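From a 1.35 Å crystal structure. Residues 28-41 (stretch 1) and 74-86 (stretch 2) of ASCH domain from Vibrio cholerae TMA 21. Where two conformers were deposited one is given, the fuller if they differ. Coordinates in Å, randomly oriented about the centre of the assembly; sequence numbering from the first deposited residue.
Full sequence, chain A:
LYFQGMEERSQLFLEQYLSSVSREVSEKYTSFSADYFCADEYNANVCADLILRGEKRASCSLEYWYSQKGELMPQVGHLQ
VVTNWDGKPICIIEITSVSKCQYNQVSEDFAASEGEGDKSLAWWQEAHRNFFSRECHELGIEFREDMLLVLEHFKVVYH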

ATOM      1  N   LYS A  28      -5.989 -18.025  -9.426  1.00 16.53           N
ATOM      2  CA  LYS A  28      -5.721 -18.096  -7.998  1.00 19.42           C
ATOM      3  C   LYS A  28      -6.049 -16.774  -7.272  1.00 14.95           C
ATOM      4  O   LYS A  28      -6.210 -16.763  -6.053  1.00 16.29           O
ATOM      5  CB  LYS A  28      -4.242 -18.338  -7.778  1.00 20.29           C
ATOM      6  CG  LYS A  28      -3.275 -17.092  -8.109  1.00 28.26           C
ATOM      7  CD  LYS A  28      -1.819 -17.400  -8.314  0.60 27.15           C
ATOM      8  CE  LYS A  28      -1.036 -16.275  -8.868  0.60 24.20           C
ATOM      9  NZ  LYS A  28       0.428 -16.211  -8.503  0.60 29.40           N
ATOM     10  N   TYR A  29      -6.041 -15.662  -8.003  1.00 11.75           N
ATOM     11  CA  TYR A  29      -6.301 -14.390  -7.387  1.00 10.78           C
ATOM     12  C   TYR A  29      -7.744 -14.185  -7.035  1.00  9.54           C
ATOM     13  O   TYR A  29      -8.641 -14.440  -7.865  1.00 12.08           O
ATOM     14  CB  TYR A  29      -5.864 -13.263  -8.305  1.00  9.86           C
ATOM     15  CG  TYR A  29      -4.365 -13.243  -8.576  1.00 11.23           C
ATOM     16  CD1 TYR A  29      -3.456 -12.920  -7.591  1.00 12.13           C
ATOM     17  CD2 TYR A  29      -3.873 -13.480  -9.815  1.00  9.76           C
ATOM     18  CE1 TYR A  29      -2.135 -12.771  -7.840  1.00 11.21           C
ATOM     19  CE2 TYR A  29      -2.522 -13.328 -10.121  1.00 11.44           C
ATOM     20  CZ  TYR A  29      -1.638 -12.966  -9.087  1.00 11.43           C
ATOM     21  OH  TYR A  29      -0.278 -12.808  -9.398  1.00 12.05           O
ATOM     22  N   THR A  30      -7.986 -13.737  -5.815  1.00  9.67           N
ATOM     23  CA  THR A  30      -9.329 -13.495  -5.260  1.00 10.14           C
ATOM     24  C   THR A  30      -9.614 -12.181  -4.583  1.00  9.07           C
ATOM     25  O   THR A  30     -10.723 -11.919  -4.165  1.00 12.65           O
ATOM     26  CB  THR A  30      -9.655 -14.646  -4.210  1.00 11.25           C
ATOM     27  OG1 THR A  30      -8.687 -14.540  -3.151  1.00 13.93           O
ATOM     28  CG2 THR A  30      -9.516 -16.019  -4.861  1.00 13.22           C
ATOM     29  N   SER A  31      -8.561 -11.345  -4.497  1.00  9.62           N
ATOM     30  CA  SER A  31      -8.576 -10.061  -3.740  1.00 10.44           C
ATOM     31  C   SER A  31      -7.872  -8.988  -4.536  1.00  9.50           C
ATOM     32  O   SER A  31      -6.751  -9.145  -4.940  1.00  9.32           O
ATOM     33  CB  SER A  31      -7.986 -10.261  -2.354  1.00 10.91           C
ATOM     34  OG  SER A  31      -8.016  -9.107  -1.576  1.00 12.14           O
ATOM     35  N   PHE A  32      -8.622  -7.933  -4.812  1.00  9.50           N
ATOM     36  CA  PHE A  32      -8.210  -6.904  -5.776  1.00  8.17           C
ATOM     37  C   PHE A  32      -8.620  -5.522  -5.293  1.00  8.46           C
ATOM     38  O   PHE A  32      -9.657  -5.341  -4.673  1.00 10.16           O
ATOM     39  CB  PHE A  32      -8.918  -7.120  -7.167  1.00  9.40           C
ATOM     40  CG  PHE A  32      -8.799  -8.473  -7.710  1.00  9.34           C
ATOM     41  CD1 PHE A  32      -7.744  -8.799  -8.567  1.00  9.95           C
ATOM     42  CD2 PHE A  32      -9.685  -9.485  -7.356  1.00  9.88           C
ATOM     43  CE1 PHE A  32      -7.665 -10.037  -9.123  1.00 11.13           C
ATOM     44  CE2 PHE A  32      -9.577 -10.722  -7.850  1.00 11.78           C
ATOM     45  CZ  PHE A  32      -8.585 -11.029  -8.791  1.00 11.49           C
ATOM     46  N   SER A  33      -7.789  -4.528  -5.617  1.00  7.94           N
ATOM     47  CA  SER A  33      -8.166  -3.127  -5.405  1.00  8.38           C
ATOM     48  C   SER A  33      -7.418  -2.221  -6.427  1.00  7.88           C
ATOM     49  O   SER A  33      -6.532  -2.705  -7.155  1.00  7.74           O
ATOM     50  CB  SER A  33      -7.754  -2.709  -4.019  1.00  9.72           C
ATOM     51  OG  SER A  33      -6.362  -2.652  -3.833  1.00  9.98           O
ATOM     52  N   ALA A  34      -7.814  -0.954  -6.440  1.00  8.10           N
ATOM     53  CA  ALA A  34      -7.177   0.065  -7.275  1.00  8.44           C
ATOM     54  C   ALA A  34      -7.142   1.349  -6.478  1.00  8.41           C
ATOM     55  O   ALA A  34      -8.148   1.798  -5.981  1.00 11.15           O
ATOM     56  CB  ALA A  34      -7.940   0.281  -8.638  1.00  9.62           C
ATOM     57  N   ASP A  35      -5.958   1.916  -6.273  1.00  8.47           N
ATOM     58  CA  ASP A  35      -5.832   3.130  -5.449  0.50  9.80           C
ATOM     59  C   ASP A  35      -4.428   3.716  -5.688  1.00  8.02           C
ATOM     60  O   ASP A  35      -3.521   3.046  -6.170  1.00  8.66           O
ATOM     61  CB  ASP A  35      -5.925   2.703  -3.964  0.50 10.17           C
ATOM     62  CG  ASP A  35      -6.944   3.475  -3.112  0.50 18.36           C
ATOM     63  OD1 ASP A  35      -6.567   3.809  -1.946  0.50 26.25           O
ATOM     64  OD2 ASP A  35      -8.109   3.659  -3.475  0.50 20.80           O
ATOM     65  N   TYR A  36      -4.279   4.971  -5.293  1.00  8.44           N
ATOM     66  CA  TYR A  36      -3.020   5.607  -5.137  1.00  8.15           C
ATOM     67  C   TYR A  36      -2.530   5.470  -3.714  1.00  9.30           C
ATOM     68  O   TYR A  36      -3.305   5.178  -2.806  1.00  9.82           O
ATOM     69  CB  TYR A  36      -3.030   7.080  -5.631  1.00  8.89           C
ATOM     70  CG  TYR A  36      -4.009   7.996  -4.940  1.00  8.12           C
ATOM     71  CD1 TYR A  36      -3.724   8.531  -3.679  1.00  9.41           C
ATOM     72  CD2 TYR A  36      -5.205   8.316  -5.528  1.00 11.27           C
ATOM     73  CE1 TYR A  36      -4.634   9.324  -3.032  1.00 11.02           C
ATOM     74  CE2 TYR A  36      -6.098   9.210  -4.933  1.00 14.01           C
ATOM     75  CZ  TYR A  36      -5.782   9.713  -3.674  1.00 12.55           C
ATOM     76  OH  TYR A  36      -6.671  10.568  -3.046  1.00 15.54           O
ATOM     77  N   PHE A  37      -1.226   5.695  -3.512  1.00 10.30           N
ATOM     78  CA  PHE A  37      -0.619   5.746  -2.207  1.00 10.05           C
ATOM     79  C   PHE A  37      -0.542   7.215  -1.782  1.00 11.25           C
ATOM     80  O   PHE A  37      -0.532   8.140  -2.621  1.00 11.29           O
ATOM     81  CB  PHE A  37       0.812   5.199  -2.277  1.00 10.45           C
ATOM     82  CG  PHE A  37       0.890   3.672  -2.259  1.00 10.26           C
ATOM     83  CD1 PHE A  37       1.318   3.030  -1.136  1.00 13.22           C
ATOM     84  CD2 PHE A  37       0.451   2.917  -3.304  1.00 11.28           C
ATOM     85  CE1 PHE A  37       1.395   1.633  -1.108  1.00 13.91           C
ATOM     86  CE2 PHE A  37       0.500   1.483  -3.197  1.00 11.78           C
ATOM     87  CZ  PHE A  37       0.936   0.899  -2.103  1.00 10.93           C
ATOM     88  N   CYS A  38      -0.534   7.424  -0.457  1.00 10.77           N
ATOM     89  CA  CYS A  38      -0.375   8.740   0.154  1.00 12.90           C
ATOM     90  C   CYS A  38      -1.671   9.553   0.134  1.00 13.11           C
ATOM     91  O   CYS A  38      -2.698   9.086  -0.394  1.00 14.63           O
ATOM     92  CB  CYS A  38       0.842   9.527  -0.358  1.00 14.04           C
ATOM     93  SG  CYS A  38       2.282   8.585  -0.620  1.00 17.55           S
ATOM     94  N   ALA A  39      -1.601  10.781   0.654  1.00 13.41           N
ATOM     95  CA  ALA A  39      -2.775  11.648   0.749  1.00 13.10           C
ATOM     96  C   ALA A  39      -2.601  12.970   0.038  1.00 12.59           C
ATOM     97  O   ALA A  39      -3.411  13.854   0.205  1.00 14.21           O
ATOM     98  CB  ALA A  39      -3.147  11.871   2.258  1.00 16.84           C
ATOM     99  N   ASP A  40      -1.562  13.085  -0.774  1.00 12.66           N
ATOM    100  CA  ASP A  40      -1.369  14.303  -1.568  1.00 12.17           C
ATOM    101  C   ASP A  40      -0.785  13.949  -2.925  1.00 10.92           C
ATOM    102  O   ASP A  40      -0.197  12.890  -3.060  1.00 10.88           O
ATOM    103  CB  ASP A  40      -0.492  15.339  -0.832  1.00 13.30           C
ATOM    104  CG  ASP A  40       0.956  14.875  -0.653  1.00 14.94           C
ATOM    105  OD1 ASP A  40       1.311  14.195   0.385  1.00 18.73           O
ATOM    106  OD2 ASP A  40       1.767  15.044  -1.549  1.00 14.81           O
ATOM    107  N   GLU A  41      -0.983  14.808  -3.900  1.00 10.60           N
ATOM    108  CA  GLU A  41      -0.591  14.541  -5.260  1.00 10.31           C
ATOM    109  C   GLU A  41       0.912  14.301  -5.425  1.00  9.53           C
ATOM    110  O   GLU A  41       1.320  13.360  -6.103  1.00  9.64           O
ATOM    111  CB  GLU A  41      -1.083  15.718  -6.129  1.00 12.12           C
ATOM    112  CG  GLU A  41      -0.682  15.614  -7.580  1.00 12.45           C
ATOM    113  CD  GLU A  41      -1.334  16.651  -8.453  1.00 15.54           C
ATOM    114  OE1 GLU A  41      -1.709  17.736  -7.924  1.00 24.40           O
ATOM    115  OE2 GLU A  41      -1.383  16.506  -9.657  1.00 19.66           O
ATOM    116  N   PRO A  74      -5.229  -6.497   5.205  1.00 15.28           N
ATOM    117  CA  PRO A  74      -4.556  -6.871   3.962  1.00 14.13           C
ATOM    118  C   PRO A  74      -4.177  -8.349   3.963  1.00 12.91           C
ATOM    119  O   PRO A  74      -3.872  -8.886   5.027  1.00 14.39           O
ATOM    120  CB  PRO A  74      -3.350  -5.971   3.933  1.00 15.05           C
ATOM    121  CG  PRO A  74      -3.013  -5.761   5.258  1.00 15.68           C
ATOM    122  CD  PRO A  74      -4.399  -5.601   6.004  1.00 15.80           C
ATOM    123  N   GLN A  75      -4.214  -8.966   2.792  1.00 13.24           N
ATOM    124  CA  GLN A  75      -3.952 -10.380   2.624  1.00 13.33           C
ATOM    125  C   GLN A  75      -2.813 -10.612   1.651  1.00 11.14           C
ATOM    126  O   GLN A  75      -2.742  -9.996   0.583  1.00 10.80           O
ATOM    127  CB  GLN A  75      -5.149 -11.100   1.910  1.00 17.64           C
ATOM    128  CG  GLN A  75      -6.261 -11.472   2.622  1.00 22.49           C
ATOM    129  CD  GLN A  75      -7.449 -11.819   1.746  1.00 16.96           C
ATOM    130  OE1 GLN A  75      -7.376 -12.421   0.591  1.00 14.59           O
ATOM    131  NE2 GLN A  75      -8.605 -11.500   2.288  1.00 25.31           N
ATOM    132  N   VAL A  76      -1.948 -11.558   1.984  1.00 11.66           N
ATOM    133  CA  VAL A  76      -1.015 -12.110   1.049  1.00 10.31           C
ATOM    134  C   VAL A  76      -1.725 -12.521  -0.231  1.00 10.83           C
ATOM    135  O   VAL A  76      -2.801 -13.135  -0.159  1.00 12.09           O
ATOM    136  CB  VAL A  76      -0.152 -13.231   1.675  1.00 11.83           C
ATOM    137  CG1 VAL A  76       0.684 -13.955   0.675  1.00 13.10           C
ATOM    138  CG2 VAL A  76       0.719 -12.656   2.830  1.00 14.81           C
ATOM    139  N   GLY A  77      -1.146 -12.163  -1.378  1.00  9.92           N
ATOM    140  CA  GLY A  77      -1.702 -12.521  -2.670  1.00  8.73           C
ATOM    141  C   GLY A  77      -2.686 -11.496  -3.246  1.00  9.91           C
ATOM    142  O   GLY A  77      -3.103 -11.579  -4.436  1.00 10.23           O
ATOM    143  N   HIS A  78      -3.095 -10.493  -2.454  1.00  9.05           N
ATOM    144  CA  HIS A  78      -3.863  -9.383  -2.969  1.00  8.25           C
ATOM    145  C   HIS A  78      -3.136  -8.679  -4.135  1.00  7.44           C
ATOM    146  O   HIS A  78      -1.944  -8.414  -4.014  1.00  8.97           O
ATOM    147  CB  HIS A  78      -4.098  -8.382  -1.815  1.00  9.69           C
ATOM    148  CG  HIS A  78      -4.891  -7.188  -2.224  1.00  9.26           C
ATOM    149  ND1 HIS A  78      -6.274  -7.162  -2.219  1.00 10.05           N
ATOM    150  CD2 HIS A  78      -4.507  -5.928  -2.551  1.00  8.48           C
ATOM    151  CE1 HIS A  78      -6.687  -5.960  -2.579  1.00  8.94           C
ATOM    152  NE2 HIS A  78      -5.635  -5.182  -2.770  1.00  9.71           N
ATOM    153  N   LEU A  79      -3.901  -8.267  -5.137  1.00  8.05           N
ATOM    154  CA  LEU A  79      -3.400  -7.421  -6.191  1.00  7.93           C
ATOM    155  C   LEU A  79      -4.018  -6.017  -6.087  1.00  7.78           C
ATOM    156  O   LEU A  79      -5.208  -5.850  -5.991  1.00  9.55           O
ATOM    157  CB  LEU A  79      -3.810  -7.968  -7.571  1.00  7.29           C
ATOM    158  CG  LEU A  79      -3.180  -9.287  -7.971  1.00  9.55           C
ATOM    159  CD1 LEU A  79      -3.776  -9.774  -9.308  1.00 10.54           C
ATOM    160  CD2 LEU A  79      -1.665  -9.122  -8.110  1.00 10.35           C
ATOM    161  N   GLN A  80      -3.130  -5.032  -6.133  1.00  7.68           N
ATOM    162  CA  GLN A  80      -3.531  -3.635  -6.176  1.00  7.41           C
ATOM    163  C   GLN A  80      -3.015  -3.034  -7.505  1.00  7.12           C
ATOM    164  O   GLN A  80      -1.796  -3.053  -7.776  1.00  7.97           O
ATOM    165  CB  GLN A  80      -3.030  -2.808  -5.004  1.00  8.06           C
ATOM    166  CG  GLN A  80      -3.338  -1.361  -5.096  1.00  7.78           C
ATOM    167  CD  GLN A  80      -2.868  -0.503  -3.967  1.00  8.57           C
ATOM    168  OE1 GLN A  80      -2.567  -1.021  -2.877  1.00 11.65           O
ATOM    169  NE2 GLN A  80      -2.814   0.835  -4.200  1.00 10.10           N
ATOM    170  N   VAL A  81      -3.937  -2.424  -8.248  1.00  6.75           N
ATOM    171  CA  VAL A  81      -3.575  -1.545  -9.304  1.00  8.19           C
ATOM    172  C   VAL A  81      -3.159  -0.242  -8.632  1.00  6.71           C
ATOM    173  O   VAL A  81      -3.999   0.446  -8.020  1.00  8.28           O
ATOM    174  CB  VAL A  81      -4.691  -1.316 -10.370  1.00  8.74           C
ATOM    175  CG1 VAL A  81      -4.185  -0.344 -11.415  1.00 10.55           C
ATOM    176  CG2 VAL A  81      -5.188  -2.668 -10.923  1.00 10.59           C
ATOM    177  N   VAL A  82      -1.894   0.094  -8.772  1.00  7.33           N
ATOM    178  CA  VAL A  82      -1.294   1.348  -8.224  1.00  6.50           C
ATOM    179  C   VAL A  82      -1.498   2.422  -9.250  1.00  6.95           C
ATOM    180  O   VAL A  82      -0.946   2.346 -10.341  1.00  8.02           O
ATOM    181  CB  VAL A  82       0.179   1.150  -7.858  1.00  7.82           C
ATOM    182  CG1 VAL A  82       0.783   2.472  -7.315  1.00 10.27           C
ATOM    183  CG2 VAL A  82       0.366  -0.057  -6.927  1.00  8.84           C
ATOM    184  N   THR A  83      -2.333   3.401  -8.930  1.00  8.30           N
ATOM    185  CA  THR A  83      -2.542   4.530  -9.820  1.00  8.10           C
ATOM    186  C   THR A  83      -1.755   5.749  -9.320  1.00  8.45           C
ATOM    187  O   THR A  83      -1.286   5.785  -8.158  1.00  8.17           O
ATOM    188  CB  THR A  83      -4.010   4.908  -9.917  1.00  9.10           C
ATOM    189  OG1 THR A  83      -4.447   5.578  -8.757  1.00 10.42           O
ATOM    190  CG2 THR A  83      -4.932   3.676 -10.167  1.00 10.00           C
ATOM    191  N   ASN A  84      -1.623   6.727 -10.194  1.00  7.88           N
ATOM    192  CA  ASN A  84      -1.219   8.018  -9.759  1.00  8.15           C
ATOM    193  C   ASN A  84      -2.388   8.775  -9.165  1.00  7.62           C
ATOM    194  O   ASN A  84      -3.479   8.252  -8.986  1.00  7.91           O
ATOM    195  CB  ASN A  84      -0.464   8.766 -10.875  1.00  8.65           C
ATOM    196  CG  ASN A  84      -1.350   9.233 -12.014  1.00  8.50           C
ATOM    197  OD1 ASN A  84      -2.589   9.155 -11.931  1.00  9.17           O
ATOM    198  ND2 ASN A  84      -0.691   9.662 -13.095  1.00  9.39           N
ATOM    199  N   TRP A  85      -2.154  10.029  -8.772  1.00  7.40           N
ATOM    200  CA  TRP A  85      -3.180  10.832  -8.141  1.00  8.20           C
ATOM    201  C   TRP A  85      -4.467  10.912  -8.937  1.00  7.94           C
ATOM    202  O   TRP A  85      -5.534  10.991  -8.328  1.00  9.49           O
ATOM    203  CB  TRP A  85      -2.585  12.229  -7.874  1.00  8.70           C
ATOM    204  CG  TRP A  85      -3.480  13.233  -7.203  1.00  7.72           C
ATOM    205  CD1 TRP A  85      -4.059  14.298  -7.793  1.00  9.56           C
ATOM    206  CD2 TRP A  85      -3.876  13.283  -5.831  1.00  9.53           C
ATOM    207  NE1 TRP A  85      -4.747  15.071  -6.850  1.00  9.95           N
ATOM    208  CE2 TRP A  85      -4.631  14.447  -5.642  1.00  9.69           C
ATOM    209  CE3 TRP A  85      -3.612  12.451  -4.715  1.00 10.55           C
ATOM    210  CZ2 TRP A  85      -5.159  14.804  -4.429  1.00 11.18           C
ATOM    211  CZ3 TRP A  85      -4.149  12.853  -3.467  1.00 10.95           C
ATOM    212  CH2 TRP A  85      -4.862  14.039  -3.352  1.00 11.60           C
ATOM    213  N   ASP A  86      -4.283  10.986 -10.238  1.00  9.69           N
ATOM    214  CA  ASP A  86      -5.349  11.125 -11.184  1.00  9.35           C
ATOM    215  C   ASP A  86      -5.973   9.831 -11.718  1.00  8.49           C
ATOM    216  O   ASP A  86      -6.794   9.899 -12.628  1.00 10.89           O
ATOM    217  CB  ASP A  86      -4.874  12.033 -12.297  1.00  9.85           C
ATOM    218  CG  ASP A  86      -4.906  13.499 -11.830  1.00 12.15           C
ATOM    219  OD1 ASP A  86      -6.057  13.999 -11.563  1.00 17.08           O
ATOM    220  OD2 ASP A  86      -3.863  14.150 -11.857  1.00 20.24           O
TER
HETATM  221  O   HOH W   1      -9.620 -13.396  -0.902  1.00 14.65           O
HETATM  222  O   HOH W   2      -5.808 -13.041  -3.966  1.00 17.52           O
HETATM  223  O   HOH W   3      -5.443 -11.481  -5.484  1.00 29.66           O
HETATM  224  O   HOH W   4      -2.895   2.562  -1.742  1.00 15.76           O
HETATM  225  O   HOH W   5       0.358   6.194  -5.864  1.00 10.73           O
HETATM  226  O   HOH W   6      -1.454  14.066 -10.809  1.00 15.83           O

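The two stretches pair as parallel strands: the axes of 32-35 and 79-83 run 12° apart and approach to 4.5 Å. Their backbone hydrogen bonds follow the parallel pattern, in which one residue bonds to two partners that flank its opposite number. Leu-79 N donates to Ser-31 O (3.0 Å, 172° at the hydrogen) and Ser-33 N to Leu-79 O (2.9 Å, 149°). The pattern repeats two residues on, with Val-81 N to Ser-33 O at 2.8 Å and Asp-35 N to Val-81 O at 3.0 Å, and closes with Thr-83 N to Asp-35 O at 3.0 Å and 168°. Between these bonds, CA hydrogens point at the same carbonyls, as in Phe-32 CA to Leu-79 O, 3.2 Å, and Gln-80 CA to Ser-33 O, 3.3 Å.

Side-chain hydrogen bonds reinforce the ladder. The His-78 ring is held at its edge by two serines: Ser-31 OG lies 2.7 Å from His-78 ND1 and Ser-33 OG 2.8 Å from His-78 NE2. Both ring nitrogens are thus engaged, although the geometry does not assign the protons. Gln-80, extended with chi1 and chi2 both t, carries its amide to the neighbouring strand, where NE2 donates to Asp-35 O (3.0 Å, 143°); that carbonyl therefore accepts from both Gln-80 and Thr-83.

Most of the apolar contacts involve aromatic rings. Leu-79 CD1 sits over the Tyr-29 face, 3.5 Å from the ring centroid of Tyr-29 and only 6° off the normal, a clear CH-pi arrangement; the same methyl lies 3.9 Å from Phe-32 CE1. Ala-34 CB and Val-81 CB meet at 4.0 Å on the sheet face shared with Phe-32 and Leu-79. At the far end Trp-85, with 142 Å² covered, has Glu-41 CB 3.5 Å from the centroid of its five-membered ring, 5° off the normal. Tyr-36 packs obliquely against its six-membered ring, with planes at 45° and Tyr-36 CZ 3.5 Å from Trp-85 CZ3.

Water bridges join polar groups across the contact. Water 3 donates to Ser-31 O (2.7 Å from its O) and Gly-77 O (2.6 Å), linking two carbonyls that cannot bond each other. Water 5 accepts from Phe-37 N and donates to Thr-83 O, its O being 2.9 Å from each, so it connects the two stretches just beyond the last direct backbone bond. The carboxylates of Glu-41 and Asp-86 carry like charge, with OE2 of Glu-41 4.1 Å from OD2 of Asp-86; water 6 bridges them, its O 2.7 Å from Glu-41 OE2 and 2.6 Å from Asp-86 OD2.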